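Local coordinates for protein CalS11 (Micromonospora echinospora, PDB 3TOS) that probably acts as an O-methyltransferase in calicheamicin biosynthesis and binds S-adenosyl-L-homocysteine, the demethylated form of the usual methyl donor, at residues Asp189-Glu194 with Phe215-Asn220; Ala198-Ile203 with Asn227-Lys232; Arg10-Asp15 with Val121-Tyr126. All coordinates share one frame; numbering follows the deposited sequence.

Interaction 1 of 3, residues Asp189-Glu194 with Phe215-Asn220; sequences DLDLYE and FDELDN. With NA (sodium ion), chain Q; SAH (S-adenosyl-L-homocysteine), chain O; GLU (glutamic acid), chain P.
Asp-189 and Asp-216 face each other with their CA atoms 5.3 Å apart, and the chains then diverge, so that Asp-191 and Glu-217 pair at 6.6 Å between CA atoms. This is the carboxyl edge of a Rossmann-like methyltransferase sheet, where loops leaving the adjacent parallel strands 183-188 and 211-215 line the ligand pocket. Asp-189 reaches across with CG anti to its own N (chi1 -160°), setting OD1 against CB of Asp-216 at 3.2 Å. The two carboxylates cross with their planes 32° apart, and they hydrogen-bond different ligands. OD2 of Asp-189 accepts a 2.7 Å hydrogen bond from the amino N of S-adenosyl-L-homocysteine, whereas OD1 of Asp-216 takes one of 2.6 Å from N of the bound glutamic acid. A water donates to Asp-189 OD2 and Asp-216 OD1, tying the acids together. Aspartate suits both places, being short enough to hold its oxygens close to the strand ends. The longer Glu-217, in the conformer described, bends at chi2 to bring OE2 within 2.8 Å of the same glutamic acid N, while Asp-191 OD1 lies 3.4 Å from CG of Glu-217. The sodium ion is bound by Asp-216 through O and OD1, by Glu-217 OE2, by the ligand's O, by a water and by one further atom from elsewhere. Tyr-187 also holds Asp-216 OD2, and Trp-223 adds a bond to the glutamic acid. Beyond the metal, Asn-220 ND2 donates a 2.6 Å bond to Glu-217 OE1, meeting it 51° out of the carboxylate plane.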
loop_
_atom_site.group_PDB
_atom_site.type_symbol
_atom_site.label_atom_id
_atom_site.label_comp_id
_atom_site.label_asym_id
_atom_site.label_seq_id
_atom_site.Cartn_x
_atom_site.Cartn_y
_atom_site.Cartn_z
ATOM N N ASP B 189 -17.525 -31.396 5.210
ATOM C CA ASP B 189 -17.808 -31.725 6.606
ATOM C C ASP B 189 -18.394 -33.128 6.735
ATOM O O ASP B 189 -19.367 -33.372 7.487
ATOM C CB ASP B 189 -18.776 -30.705 7.233
ATOM C CG ASP B 189 -18.733 -30.712 8.750
ATOM O OD1 ASP B 189 -17.918 -31.453 9.318
ATOM O OD2 ASP B 189 -19.528 -29.958 9.369
ATOM N N LEU B 190 -17.771 -34.081 6.035
ATOM C CA LEU B 190 -18.233 -35.477 6.082
ATOM C C LEU B 190 -17.483 -36.292 7.090
ATOM O O LEU B 190 -17.931 -37.417 7.407
ATOM C CB LEU B 190 -18.002 -36.161 4.711
ATOM C CG LEU B 190 -18.635 -35.501 3.482
ATOM C CD1 LEU B 190 -17.836 -35.938 2.240
ATOM C CD2 LEU B 190 -20.077 -36.018 3.363
ATOM N N ASP B 191 -16.331 -35.783 7.553
ATOM C CA ASP B 191 -15.442 -36.493 8.535
ATOM C C ASP B 191 -14.645 -37.665 7.980
ATOM O O ASP B 191 -13.503 -37.852 8.353
ATOM C CB ASP B 191 -16.198 -36.932 9.814
ATOM C CG ASP B 191 -16.800 -35.749 10.539
ATOM O OD1 ASP B 191 -16.062 -34.748 10.750
ATOM O OD2 ASP B 191 -18.022 -35.774 10.871
ATOM N N LEU B 192 -15.270 -38.467 7.101
ATOM C CA LEU B 192 -14.759 -39.794 6.732
ATOM C C LEU B 192 -13.915 -39.722 5.478
ATOM O O LEU B 192 -14.212 -38.949 4.528
ATOM C CB LEU B 192 -15.934 -40.731 6.453
ATOM C CG LEU B 192 -16.891 -40.821 7.643
ATOM C CD1 LEU B 192 -18.067 -41.731 7.193
ATOM C CD2 LEU B 192 -16.131 -41.484 8.840
ATOM N N TYR B 193 -12.910 -40.612 5.439
ATOM C CA TYR B 193 -11.971 -40.691 4.322
ATOM C C TYR B 193 -12.609 -40.972 2.958
ATOM O O TYR B 193 -12.406 -40.187 2.017
ATOM C CB TYR B 193 -10.961 -41.796 4.659
ATOM C CG TYR B 193 -10.181 -42.302 3.468
ATOM C CD1 TYR B 193 -9.333 -41.447 2.768
ATOM C CD2 TYR B 193 -10.254 -43.639 3.098
ATOM C CE1 TYR B 193 -8.632 -41.873 1.674
ATOM C CE2 TYR B 193 -9.570 -44.095 1.948
ATOM C CZ TYR B 193 -8.754 -43.192 1.249
ATOM O OH TYR B 193 -8.006 -43.595 0.153
ATOM N N GLU B 194 -13.358 -42.056 2.833
ATOM C CA GLU B 194 -13.815 -42.492 1.467
ATOM C C GLU B 194 -14.710 -41.459 0.756
ATOM O O GLU B 194 -14.459 -41.142 -0.406
ATOM C CB GLU B 194 -14.507 -43.867 1.530
ATOM C CG GLU B 194 -13.522 -44.958 1.875
ATOM C CD GLU B 194 -14.114 -46.337 1.716
ATOM O OE1 GLU B 194 -15.070 -46.504 0.893
ATOM O OE2 GLU B 194 -13.601 -47.290 2.311
ATOM N N PHE B 215 -12.302 -27.363 4.796
ATOM C CA PHE B 215 -12.397 -28.641 5.514
ATOM C C PHE B 215 -12.659 -28.361 6.964
ATOM O O PHE B 215 -12.012 -27.502 7.581
ATOM C CB PHE B 215 -11.074 -29.415 5.421
ATOM C CG PHE B 215 -10.730 -29.838 4.016
ATOM C CD1 PHE B 215 -9.855 -29.063 3.256
ATOM C CD2 PHE B 215 -11.304 -30.988 3.454
ATOM C CE1 PHE B 215 -9.530 -29.439 1.977
ATOM C CE2 PHE B 215 -10.975 -31.393 2.160
ATOM C CZ PHE B 215 -10.120 -30.600 1.402
ATOM N N ASP B 216 -13.601 -29.116 7.529
ATOM C CA ASP B 216 -14.024 -28.909 8.924
ATOM C C ASP B 216 -13.135 -29.614 9.941
ATOM O O ASP B 216 -13.085 -29.197 11.082
ATOM C CB ASP B 216 -15.506 -29.363 9.096
ATOM C CG ASP B 216 -16.154 -28.796 10.331
ATOM O OD1 ASP B 216 -16.267 -29.521 11.333
ATOM O OD2 ASP B 216 -16.615 -27.639 10.267
ATOM N N GLU B 217 -12.434 -30.672 9.499
ATOM C CA GLU B 217 -11.627 -31.519 10.457
ATOM C C GLU B 217 -10.287 -31.981 9.861
ATOM O O GLU B 217 -9.809 -33.053 10.212
ATOM C CB GLU B 217 -12.441 -32.744 10.949
ATOM C CG GLU B 217 -13.761 -32.363 11.676
ATOM C CD GLU B 217 -13.554 -31.764 13.058
ATOM O OE1 GLU B 217 -12.396 -31.631 13.444
ATOM O OE2 GLU B 217 -14.551 -31.441 13.752
ATOM N N LEU B 218 -9.657 -31.138 9.044
ATOM C CA LEU B 218 -8.518 -31.570 8.216
ATOM C C LEU B 218 -7.392 -32.156 9.095
ATOM O O LEU B 218 -6.819 -33.141 8.755
ATOM C CB LEU B 218 -7.965 -30.389 7.411
ATOM C CG LEU B 218 -6.807 -30.769 6.457
ATOM C CD1 LEU B 218 -7.273 -31.816 5.443
ATOM C CD2 LEU B 218 -6.280 -29.524 5.767
ATOM N N ASP B 219 -7.073 -31.504 10.200
ATOM C CA ASP B 219 -5.908 -31.867 11.020
ATOM C C ASP B 219 -6.331 -32.348 12.425
ATOM O O ASP B 219 -5.507 -32.357 13.361
ATOM C CB ASP B 219 -4.919 -30.707 11.112
ATOM C CG ASP B 219 -5.536 -29.437 11.717
ATOM O OD1 ASP B 219 -6.764 -29.216 11.610
ATOM O OD2 ASP B 219 -4.765 -28.607 12.237
ATOM N N ASN B 220 -7.571 -32.828 12.538
ATOM C CA ASN B 220 -8.082 -33.331 13.816
ATOM C C ASN B 220 -7.711 -34.814 14.037
ATOM O O ASN B 220 -8.076 -35.678 13.232
ATOM C CB ASN B 220 -9.598 -33.130 13.824
ATOM C CG ASN B 220 -10.252 -33.523 15.162
ATOM O OD1 ASN B 220 -9.695 -34.287 15.937
ATOM N ND2 ASN B 220 -11.414 -33.011 15.425
HETATM NA NA NA Q . -14.412 -28.615 13.361
HETATM N N SAH O . -22.174 -29.466 8.841
HETATM C CA SAH O . -22.912 -29.998 10.032
HETATM C CB SAH O . -22.242 -31.210 10.657
HETATM C CG SAH O . -22.237 -32.427 9.708
HETATM S SD SAH O . -21.916 -33.910 10.641
HETATM C C SAH O . -22.951 -28.864 11.055
HETATM O O SAH O . -23.557 -29.021 12.159
HETATM O OXT SAH O . -22.499 -27.744 10.785
HETATM C "C5'" SAH O . -21.305 -35.051 9.389
HETATM C "C4'" SAH O . -22.358 -35.415 8.288
HETATM O "O4'" SAH O . -21.681 -36.078 7.211
HETATM C "C3'" SAH O . -23.368 -36.423 8.855
HETATM O "O3'" SAH O . -24.702 -35.856 8.843
HETATM C "C2'" SAH O . -23.195 -37.624 7.941
HETATM O "O2'" SAH O . -24.407 -38.349 7.648
HETATM C "C1'" SAH O . -22.600 -36.980 6.666
HETATM N N9 SAH O . -21.862 -37.963 5.836
HETATM C C8 SAH O . -20.731 -38.645 6.154
HETATM N N7 SAH O . -20.474 -39.476 5.111
HETATM C C5 SAH O . -21.423 -39.339 4.162
HETATM C C6 SAH O . -21.674 -39.943 2.849
HETATM N N6 SAH O . -20.871 -40.931 2.391
HETATM N N1 SAH O . -22.759 -39.491 2.172
HETATM C C2 SAH O . -23.569 -38.505 2.663
HETATM N N3 SAH O . -23.440 -37.953 3.891
HETATM C C4 SAH O . -22.329 -38.322 4.621
HETATM N N GLU P . -17.152 -31.456 12.824
HETATM C CA GLU P . -18.231 -31.341 13.871
HETATM C C GLU P . -17.893 -30.179 14.808
HETATM O O GLU P . -16.864 -29.506 14.615
HETATM C CB GLU P . -18.369 -32.659 14.695
HETATM C CG GLU P . -17.075 -33.023 15.465
HETATM C CD GLU P . -17.159 -34.359 16.217
HETATM O OE1 GLU P . -18.283 -34.831 16.530
HETATM O OE2 GLU P . -16.096 -34.878 16.588
HETATM O OXT GLU P . -18.598 -29.888 15.792
HETATM O O HOH W 1 -19.137 -29.076 11.734
HETATM O O HOH W 2 -13.895 -26.555 15.477
#

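Interaction 2 of 3, residues Ala198-Ile203 with Asn227-Lys232; sequences AVLEAI and NIAMRK
Leu-200 points one methyl of its side chain at the backbone of Ala-229 and Met-230, joining helix 193-203 to helix 225-233 by a small van der Waals contact, methyl against helix backbone and Ala-229 CB. Its CD1 stands 4.2 Å from Met-230 N and 4.3 Å from Ala-229 CB, so a single branch does the touching. The torsions explain the reach: chi1 is -85°, some way past the usual staggered value, and chi2 of 170° stretches CD1 outward from CA. Leucine suits this place because its forked end can send one methyl to the opposite helix while remaining compact. Alanine suits the other side for the opposite reason, since its lone CB leaves the methyl room to approach the helix surface. The nearest CA atoms, those of Leu-200 and Met-230, are 8.0 Å apart. Met-230, a selenomethionine in this structure and modelled in two conformers, directs its CB away from the partner helix; its nearest atom to Leu-200 is the backbone N. Helix 225-233 also carries a polar pair one turn apart: Arg-231 NE donates to Asn-227 OD1 at 2.7 Å with an angle of 158° at the hydrogen. The oxygen lies close to the guanidinium plane, which restrains the rotation of both groups. Asn-227 ND2 and Arg-231 NH1 in turn bond to backbone oxygens of Thr-181 and Pro-179 of the second subunit. Leu-200 meanwhile also rests on Phe-188 of strand 183-188 and on Phe-215 of strand 211-215, while its neighbour Val-199 packs on helix 167-177, placing helix 193-203 between that helix and helix 225-233 against the central sheet.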
loop_
_atom_site.group_PDB
_atom_site.type_symbol
_atom_site.label_atom_id
_atom_site.label_comp_id
_atom_site.label_asym_id
_atom_site.label_seq_id
_atom_site.Cartn_x
_atom_site.Cartn_y
_atom_site.Cartn_z
ATOM N N ALA B 198 -13.789 -39.291 -2.715
ATOM C CA ALA B 198 -14.652 -39.349 -3.903
ATOM C C ALA B 198 -15.166 -37.961 -4.307
ATOM O O ALA B 198 -15.278 -37.665 -5.512
ATOM C CB ALA B 198 -15.855 -40.272 -3.613
ATOM N N VAL B 199 -15.539 -37.142 -3.321
ATOM C CA VAL B 199 -16.113 -35.871 -3.668
ATOM C C VAL B 199 -15.034 -34.922 -4.132
ATOM O O VAL B 199 -15.243 -34.176 -5.080
ATOM C CB VAL B 199 -16.886 -35.293 -2.474
ATOM C CG1 VAL B 199 -17.243 -33.824 -2.751
ATOM C CG2 VAL B 199 -18.158 -36.126 -2.223
ATOM N N LEU B 200 -13.842 -34.964 -3.524
ATOM C CA LEU B 200 -12.757 -34.111 -4.008
ATOM C C LEU B 200 -12.484 -34.423 -5.469
ATOM O O LEU B 200 -12.279 -33.512 -6.294
ATOM C CB LEU B 200 -11.458 -34.386 -3.218
ATOM C CG LEU B 200 -11.295 -33.639 -1.921
ATOM C CD1 LEU B 200 -10.062 -34.277 -1.204
ATOM C CD2 LEU B 200 -11.096 -32.101 -2.170
ATOM N N GLU B 201 -12.448 -35.708 -5.798
ATOM C CA GLU B 201 -12.178 -36.114 -7.232
ATOM C C GLU B 201 -13.285 -35.593 -8.186
ATOM O O GLU B 201 -12.988 -35.121 -9.311
ATOM C CB GLU B 201 -12.058 -37.642 -7.307
ATOM C CG GLU B 201 -10.777 -38.129 -6.717
ATOM C CD GLU B 201 -10.789 -39.590 -6.337
ATOM O OE1 GLU B 201 -11.869 -40.227 -6.303
ATOM O OE2 GLU B 201 -9.682 -40.103 -6.005
ATOM N N ALA B 202 -14.533 -35.702 -7.743
ATOM C CA ALA B 202 -15.691 -35.291 -8.543
ATOM C C ALA B 202 -15.776 -33.762 -8.797
ATOM O O ALA B 202 -16.149 -33.348 -9.911
ATOM C CB ALA B 202 -17.017 -35.778 -7.846
ATOM N N ILE B 203 -15.443 -32.950 -7.781
ATOM C CA ILE B 203 -15.676 -31.525 -7.924
ATOM C C ILE B 203 -14.582 -30.814 -8.717
ATOM O O ILE B 203 -14.807 -29.687 -9.170
ATOM C CB ILE B 203 -15.853 -30.798 -6.568
ATOM C CG1 ILE B 203 -14.556 -30.842 -5.754
ATOM C CG2 ILE B 203 -17.058 -31.322 -5.810
ATOM C CD1 ILE B 203 -14.588 -29.911 -4.539
ATOM N N ASN B 227 -7.567 -35.520 5.764
ATOM C CA ASN B 227 -6.148 -35.374 5.499
ATOM C C ASN B 227 -5.659 -36.530 4.600
ATOM O O ASN B 227 -4.980 -36.298 3.582
ATOM C CB ASN B 227 -5.372 -35.342 6.848
ATOM C CG ASN B 227 -3.892 -35.078 6.677
ATOM O OD1 ASN B 227 -3.234 -35.708 5.850
ATOM N ND2 ASN B 227 -3.368 -34.099 7.422
ATOM N N ILE B 228 -6.024 -37.748 4.952
ATOM C CA ILE B 228 -5.611 -38.895 4.156
ATOM C C ILE B 228 -6.144 -38.760 2.721
ATOM O O ILE B 228 -5.403 -39.027 1.751
ATOM C CB ILE B 228 -6.103 -40.223 4.766
ATOM C CG1 ILE B 228 -5.420 -40.487 6.131
ATOM C CG2 ILE B 228 -5.738 -41.398 3.843
ATOM C CD1 ILE B 228 -6.242 -41.441 7.024
ATOM N N ALA B 229 -7.382 -38.279 2.588
ATOM C CA ALA B 229 -7.981 -38.044 1.287
ATOM C C ALA B 229 -7.187 -36.976 0.491
ATOM O O ALA B 229 -6.855 -37.174 -0.707
ATOM C CB ALA B 229 -9.438 -37.639 1.410
HETATM N N MSE B 230 -6.899 -35.841 1.130
HETATM C CA MSE B 230 -6.177 -34.785 0.451
HETATM C C MSE B 230 -4.784 -35.250 0.049
HETATM O O MSE B 230 -4.301 -34.923 -1.042
HETATM C CB MSE B 230 -6.061 -33.522 1.319
HETATM C CG MSE B 230 -5.197 -32.448 0.636
HETATM SE SE MSE B 230 -5.677 -30.589 1.048
HETATM C CE MSE B 230 -7.018 -30.317 -0.347
ATOM N N ARG B 231 -4.112 -35.995 0.918
ATOM C CA ARG B 231 -2.765 -36.438 0.571
ATOM C C ARG B 231 -2.776 -37.414 -0.599
ATOM O O ARG B 231 -1.825 -37.450 -1.424
ATOM C CB ARG B 231 -2.087 -37.041 1.810
ATOM C CG ARG B 231 -1.506 -35.975 2.699
ATOM C CD ARG B 231 -0.620 -36.565 3.827
ATOM N NE ARG B 231 -1.349 -37.331 4.858
ATOM C CZ ARG B 231 -1.228 -38.637 5.070
ATOM N NH1 ARG B 231 -1.927 -39.165 6.067
ATOM N NH2 ARG B 231 -0.420 -39.385 4.308
ATOM N N LYS B 232 -3.853 -38.163 -0.730
ATOM C CA LYS B 232 -4.011 -39.051 -1.910
ATOM C C LYS B 232 -4.386 -38.346 -3.201
ATOM O O LYS B 232 -3.939 -38.751 -4.273
ATOM C CB LYS B 232 -5.011 -40.166 -1.653
ATOM C CG LYS B 232 -4.411 -41.194 -0.665
ATOM C CD LYS B 232 -5.157 -42.470 -0.666
ATOM C CE LYS B 232 -4.754 -43.384 0.487
ATOM N NZ LYS B 232 -3.468 -44.138 0.269
#

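Interaction 3 of 3, residues Arg10-Asp15 with Val121-Tyr126; sequences RAFVHD and VGPTAY
Phe-12 pushes the far end of its ring toward Val-121 and Gly-122, linking the N-terminal loop that precedes helix 17-31 to the long loop between strand 103-107 and helix 136-148. The tight part lies at the far end of the ring. CZ is 3.7 Å from Val-121 CG1, and CE2 is 3.8 Å from Gly-122 CA; both neighbours approach the ring obliquely. The ring gets there because CG of Phe-12 stands opposite its carbonyl carbon (chi1 -56°), and Val-121 answers with CG1 turned anti to its own N. A branched valine offers a compact methyl to the ring's CZ and CE1, and glycine lets the ring close on bare backbone; a beta carbon at Gly-122 would collide with Pro-123 CD. The looser side begins at Pro-123, an exposed residue whose CD is 4.5 Å from Phe-12 CE2. Back on the N-terminal loop, His-14 ND1 donates a nearly straight bond (176°) to Phe-12 O at 2.8 Å, which steadies the backbone that carries the ring. His-14 also meets His-155 of the second subunit edge-to-face. With an alanine at position 12 the ring is gone, which is likely to leave a gap beside Val-121 CG1 and Gly-122 CA. The ring also touches Lys-222, a residue of the glutamic acid pocket, and the Phe-12 side chain lies about 7 Å from the glutamic acid at the nearest atoms. Being made of van der Waals contacts, with no hydrogen bond between the two segments, the contact depends on shape and the burial of Phe-12.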
loop_
_atom_site.group_PDB
_atom_site.type_symbol
_atom_site.label_atom_id
_atom_site.label_comp_id
_atom_site.label_asym_id
_atom_site.label_seq_id
_atom_site.Cartn_x
_atom_site.Cartn_y
_atom_site.Cartn_z
ATOM N N ARG B 10 -9.257 -38.265 26.324
ATOM C CA ARG B 10 -9.081 -36.837 26.631
ATOM C C ARG B 10 -8.107 -36.177 25.667
ATOM O O ARG B 10 -7.993 -34.941 25.649
ATOM C CB ARG B 10 -8.546 -36.615 28.051
ATOM C CG ARG B 10 -9.488 -37.120 29.170
ATOM C CD ARG B 10 -8.682 -37.088 30.535
ATOM N NE ARG B 10 -7.430 -37.876 30.396
ATOM C CZ ARG B 10 -6.315 -37.750 31.146
ATOM N NH1 ARG B 10 -5.218 -38.515 30.873
ATOM N NH2 ARG B 10 -6.267 -36.853 32.136
ATOM N N ALA B 11 -7.453 -36.969 24.809
ATOM C CA ALA B 11 -6.569 -36.380 23.790
ATOM C C ALA B 11 -7.328 -35.827 22.588
ATOM O O ALA B 11 -6.742 -35.165 21.731
ATOM C CB ALA B 11 -5.523 -37.412 23.306
ATOM N N PHE B 12 -8.598 -36.188 22.493
ATOM C CA PHE B 12 -9.492 -35.605 21.490
ATOM C C PHE B 12 -10.145 -34.346 22.017
ATOM O O PHE B 12 -10.409 -34.200 23.236
ATOM C CB PHE B 12 -10.577 -36.607 21.063
ATOM C CG PHE B 12 -10.036 -37.924 20.545
ATOM C CD1 PHE B 12 -9.096 -37.959 19.540
ATOM C CD2 PHE B 12 -10.506 -39.126 21.057
ATOM C CE1 PHE B 12 -8.623 -39.181 19.052
ATOM C CE2 PHE B 12 -10.010 -40.352 20.580
ATOM C CZ PHE B 12 -9.072 -40.362 19.575
ATOM N N VAL B 13 -10.450 -33.428 21.101
ATOM C CA VAL B 13 -11.212 -32.257 21.487
ATOM C C VAL B 13 -12.546 -32.677 22.124
ATOM O O VAL B 13 -13.244 -33.581 21.616
ATOM C CB VAL B 13 -11.464 -31.358 20.266
ATOM C CG1 VAL B 13 -12.295 -30.095 20.701
ATOM C CG2 VAL B 13 -10.120 -30.960 19.587
ATOM N N HIS B 14 -12.874 -32.081 23.271
ATOM C CA HIS B 14 -14.141 -32.345 23.952
ATOM C C HIS B 14 -14.486 -31.156 24.795
ATOM O O HIS B 14 -13.614 -30.312 25.075
ATOM C CB HIS B 14 -14.071 -33.635 24.801
ATOM C CG HIS B 14 -13.032 -33.600 25.894
ATOM N ND1 HIS B 14 -11.678 -33.780 25.671
ATOM C CD2 HIS B 14 -13.164 -33.436 27.224
ATOM C CE1 HIS B 14 -11.026 -33.749 26.823
ATOM N NE2 HIS B 14 -11.906 -33.556 27.785
ATOM N N ASP B 15 -15.773 -31.037 25.123
ATOM C CA ASP B 15 -16.272 -29.891 25.881
ATOM C C ASP B 15 -15.713 -29.901 27.317
ATOM O O ASP B 15 -15.699 -30.959 27.986
ATOM C CB ASP B 15 -17.786 -29.924 25.912
ATOM C CG ASP B 15 -18.419 -29.603 24.570
ATOM O OD1 ASP B 15 -17.725 -29.143 23.632
ATOM O OD2 ASP B 15 -19.669 -29.757 24.517
ATOM N N VAL B 121 -10.814 -44.085 14.865
ATOM C CA VAL B 121 -9.822 -43.562 15.833
ATOM C C VAL B 121 -10.534 -43.254 17.172
ATOM O O VAL B 121 -10.081 -43.664 18.241
ATOM C CB VAL B 121 -9.165 -42.240 15.327
ATOM C CG1 VAL B 121 -8.120 -41.748 16.304
ATOM C CG2 VAL B 121 -8.556 -42.451 14.004
ATOM N N GLY B 122 -11.622 -42.477 17.096
ATOM C CA GLY B 122 -12.427 -42.151 18.264
ATOM C C GLY B 122 -13.650 -43.024 18.367
ATOM O O GLY B 122 -13.872 -43.885 17.498
ATOM N N PRO B 123 -14.496 -42.750 19.372
ATOM C CA PRO B 123 -15.596 -43.660 19.713
ATOM C C PRO B 123 -16.905 -43.326 18.997
ATOM O O PRO B 123 -17.979 -43.875 19.298
ATOM C CB PRO B 123 -15.744 -43.473 21.225
ATOM C CG PRO B 123 -15.371 -42.014 21.442
ATOM C CD PRO B 123 -14.236 -41.752 20.419
ATOM N N THR B 124 -16.853 -42.397 18.053
ATOM C CA THR B 124 -18.096 -42.088 17.318
ATOM C C THR B 124 -18.044 -42.403 15.836
ATOM O O THR B 124 -18.969 -42.072 15.078
ATOM C CB THR B 124 -18.589 -40.639 17.528
ATOM O OG1 THR B 124 -17.556 -39.740 17.124
ATOM C CG2 THR B 124 -18.953 -40.411 18.985
ATOM N N ALA B 125 -17.021 -43.152 15.433
ATOM C CA ALA B 125 -16.893 -43.570 14.027
ATOM C C ALA B 125 -17.614 -44.907 13.784
ATOM O O ALA B 125 -16.995 -45.980 13.699
ATOM C CB ALA B 125 -15.405 -43.636 13.623
ATOM N N TYR B 126 -18.940 -44.841 13.680
ATOM C CA TYR B 126 -19.721 -46.033 13.416
ATOM C C TYR B 126 -20.924 -45.679 12.551
ATOM O O TYR B 126 -21.355 -44.503 12.497
ATOM C CB TYR B 126 -20.144 -46.761 14.718
ATOM C CG TYR B 126 -20.855 -45.868 15.715
ATOM C CD1 TYR B 126 -22.158 -45.425 15.466
ATOM C CD2 TYR B 126 -20.229 -45.430 16.882
ATOM C CE1 TYR B 126 -22.874 -44.572 16.380
ATOM C CE2 TYR B 126 -20.922 -44.589 17.789
ATOM C CZ TYR B 126 -22.225 -44.149 17.531
ATOM O OH TYR B 126 -22.864 -43.316 18.444
#

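Interaction 3 comes first along the chain, closing before the other two open; interactions 1 and 2 then alternate, 189-194 and 198-203 being followed by 215-220 and 227-232. These two share helix 193-203, have centres about 10 Å apart and touch directly: Phe-215 CE1 meets Met-230 CE, and Tyr-193 packs on Ile-228 and Lys-232. Together they couple the ligand-bearing ends of neighbouring parallel strands to the helices beside them. Interaction 3 lies about 13 Å from interaction 1 and about 23 Å from interaction 2, centre to centre, and closes loops near the glutamic acid site. Residues of all three contacts also meet the second subunit.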